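Local atomic coordinates of type II restriction enzyme MspI (Moraxella sp., PDB entry 1SA3), a protein that cuts double-stranded DNA at the palindromic sequence 5'-CCGG-3', cleaving after the first cytosine and leaving 5'-phosphate ends. Residues L171-L175 with F241-W247. Sequence-based numbering, arbitrary orientation.
Sequences LTELL and FGTGLNW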
loop_
_atom_site.group_PDB
_atom_site.type_symbol
_atom_site.label_atom_id
_atom_site.label_comp_id
_atom_site.label_asym_id
_atom_site.label_seq_id
_atom_site.Cartn_x
_atom_site.Cartn_y
_atom_site.Cartn_z
ATOM N N LEU E 171 4.773 22.889 -11.940
ATOM C CA LEU E 171 4.369 21.485 -11.973
ATOM C C LEU E 171 3.233 21.302 -10.976
ATOM O O LEU E 171 2.190 20.734 -11.295
ATOM C CB LEU E 171 5.554 20.573 -11.613
ATOM C CG LEU E 171 5.279 19.069 -11.400
ATOM C CD1 LEU E 171 4.438 18.514 -12.527
ATOM C CD2 LEU E 171 6.597 18.310 -11.322
ATOM N N THR E 172 3.442 21.812 -9.766
ATOM C CA THR E 172 2.456 21.711 -8.700
ATOM C C THR E 172 1.116 22.272 -9.150
ATOM O O THR E 172 0.059 21.701 -8.873
ATOM C CB THR E 172 2.912 22.489 -7.460
ATOM O OG1 THR E 172 4.138 21.932 -6.970
ATOM C CG2 THR E 172 1.843 22.436 -6.375
ATOM N N GLU E 173 1.180 23.403 -9.843
ATOM C CA GLU E 173 -0.002 24.082 -10.347
ATOM C C GLU E 173 -0.771 23.262 -11.373
ATOM O O GLU E 173 -1.989 23.109 -11.263
ATOM C CB GLU E 173 0.405 25.429 -10.957
ATOM C CG GLU E 173 -0.720 26.179 -11.638
ATOM C CD GLU E 173 -0.296 27.563 -12.097
ATOM O OE1 GLU E 173 0.760 27.671 -12.757
ATOM O OE2 GLU E 173 -1.019 28.541 -11.802
ATOM N N LEU E 174 -0.061 22.731 -12.368
ATOM C CA LEU E 174 -0.691 21.944 -13.422
ATOM C C LEU E 174 -1.199 20.580 -12.958
ATOM O O LEU E 174 -2.118 20.015 -13.542
ATOM C CB LEU E 174 0.288 21.743 -14.587
ATOM C CG LEU E 174 0.630 22.972 -15.438
ATOM C CD1 LEU E 174 1.629 22.594 -16.525
ATOM C CD2 LEU E 174 -0.652 23.526 -16.061
ATOM N N LEU E 175 -0.601 20.051 -11.904
ATOM C CA LEU E 175 -0.989 18.738 -11.409
ATOM C C LEU E 175 -2.227 18.797 -10.519
ATOM O O LEU E 175 -2.980 17.828 -10.424
ATOM C CB LEU E 175 0.185 18.132 -10.638
ATOM C CG LEU E 175 0.156 16.648 -10.287
ATOM C CD1 LEU E 175 0.023 15.803 -11.546
ATOM C CD2 LEU E 175 1.449 16.308 -9.545
ATOM N N PHE E 241 4.747 17.816 -5.051
ATOM C CA PHE E 241 4.048 18.708 -5.968
ATOM C C PHE E 241 2.548 18.682 -5.704
ATOM O O PHE E 241 1.732 18.723 -6.627
ATOM C CB PHE E 241 4.369 18.308 -7.412
ATOM C CG PHE E 241 5.841 18.330 -7.711
ATOM C CD1 PHE E 241 6.524 19.543 -7.799
ATOM C CD2 PHE E 241 6.563 17.147 -7.808
ATOM C CE1 PHE E 241 7.910 19.573 -7.974
ATOM C CE2 PHE E 241 7.944 17.164 -7.982
ATOM C CZ PHE E 241 8.621 18.386 -8.064
ATOM N N GLY E 242 2.200 18.610 -4.423
ATOM C CA GLY E 242 0.804 18.605 -4.028
ATOM C C GLY E 242 0.160 17.240 -3.877
ATOM O O GLY E 242 -0.948 17.141 -3.346
ATOM N N THR E 243 0.842 16.188 -4.331
ATOM C CA THR E 243 0.290 14.835 -4.234
ATOM C C THR E 243 0.511 14.185 -2.875
ATOM O O THR E 243 -0.177 13.227 -2.536
ATOM C CB THR E 243 0.904 13.869 -5.268
ATOM O OG1 THR E 243 2.318 13.798 -5.060
ATOM C CG2 THR E 243 0.605 14.317 -6.680
ATOM N N GLY E 244 1.474 14.682 -2.108
ATOM C CA GLY E 244 1.736 14.092 -0.807
ATOM C C GLY E 244 2.580 12.824 -0.897
ATOM O O GLY E 244 2.895 12.188 0.111
ATOM N N LEU E 245 2.924 12.442 -2.119
ATOM C CA LEU E 245 3.763 11.273 -2.338
ATOM C C LEU E 245 5.179 11.808 -2.499
ATOM O O LEU E 245 5.364 12.972 -2.865
ATOM C CB LEU E 245 3.347 10.549 -3.623
ATOM C CG LEU E 245 1.936 9.962 -3.652
ATOM C CD1 LEU E 245 1.679 9.342 -5.019
ATOM C CD2 LEU E 245 1.791 8.916 -2.552
ATOM N N ASN E 246 6.173 10.976 -2.220
ATOM C CA ASN E 246 7.557 11.397 -2.381
ATOM C C ASN E 246 8.022 10.899 -3.740
ATOM O O ASN E 246 8.021 9.692 -3.994
ATOM C CB ASN E 246 8.438 10.805 -1.282
ATOM C CG ASN E 246 7.908 11.104 0.106
ATOM O OD1 ASN E 246 6.990 10.444 0.592
ATOM N ND2 ASN E 246 8.474 12.115 0.743
ATOM N N TRP E 247 8.392 11.832 -4.616
ATOM C CA TRP E 247 8.862 11.496 -5.958
ATOM C C TRP E 247 10.374 11.267 -5.987
ATOM O O TRP E 247 11.146 12.123 -5.558
ATOM C CB TRP E 247 8.544 12.639 -6.935
ATOM C CG TRP E 247 7.086 12.884 -7.207
ATOM C CD1 TRP E 247 6.044 12.680 -6.360
ATOM C CD2 TRP E 247 6.530 13.459 -8.402
ATOM N NE1 TRP E 247 4.867 13.094 -6.946
ATOM C CE2 TRP E 247 5.139 13.576 -8.202
ATOM C CE3 TRP E 247 7.080 13.888 -9.619
ATOM C CZ2 TRP E 247 4.282 14.105 -9.173
ATOM C CZ3 TRP E 247 6.225 14.418 -10.590
ATOM C CH2 TRP E 247 4.840 14.519 -10.356
HETATM O O HOH W 1 -0.717 19.810 -7.275
#
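A largely apolar helix-to-loop contact joins the last turn of helix 165-175 to the loop that leads into edge strand 246-249 of the three-stranded antiparallel sheet of this PDDEXK-clan nuclease. Leu171 and Leu175, one turn apart, point at the loop. Leu171 CD2 makes a CH-pi contact with Phe241, 3.5 Å from the ring centroid and almost on its normal, while Thr172 OG1, hydrogen-bonded to the Lys168 carbonyl, lies at the ring edge. Leu175 CD2 touches both Thr243 CG2 and Trp247 CZ2, 3.6 Å from each. The indole also meets Phe182 of helix 179-188, Phe260 and His154, so the leucines extend a cluster of rings around Trp247; next to it in the strand, Asn246 packs on a DNA cytosine base. Thr243 OG1, itself hydrogen-bonded to the Gly240 carbonyl, accepts from Leu245 N in an ST turn and from Trp247 NE1 (3.2 Å). One water bridges the two backbones, its oxygen donating to Thr172 O (2.6 Å) and Phe241 O (2.8 Å).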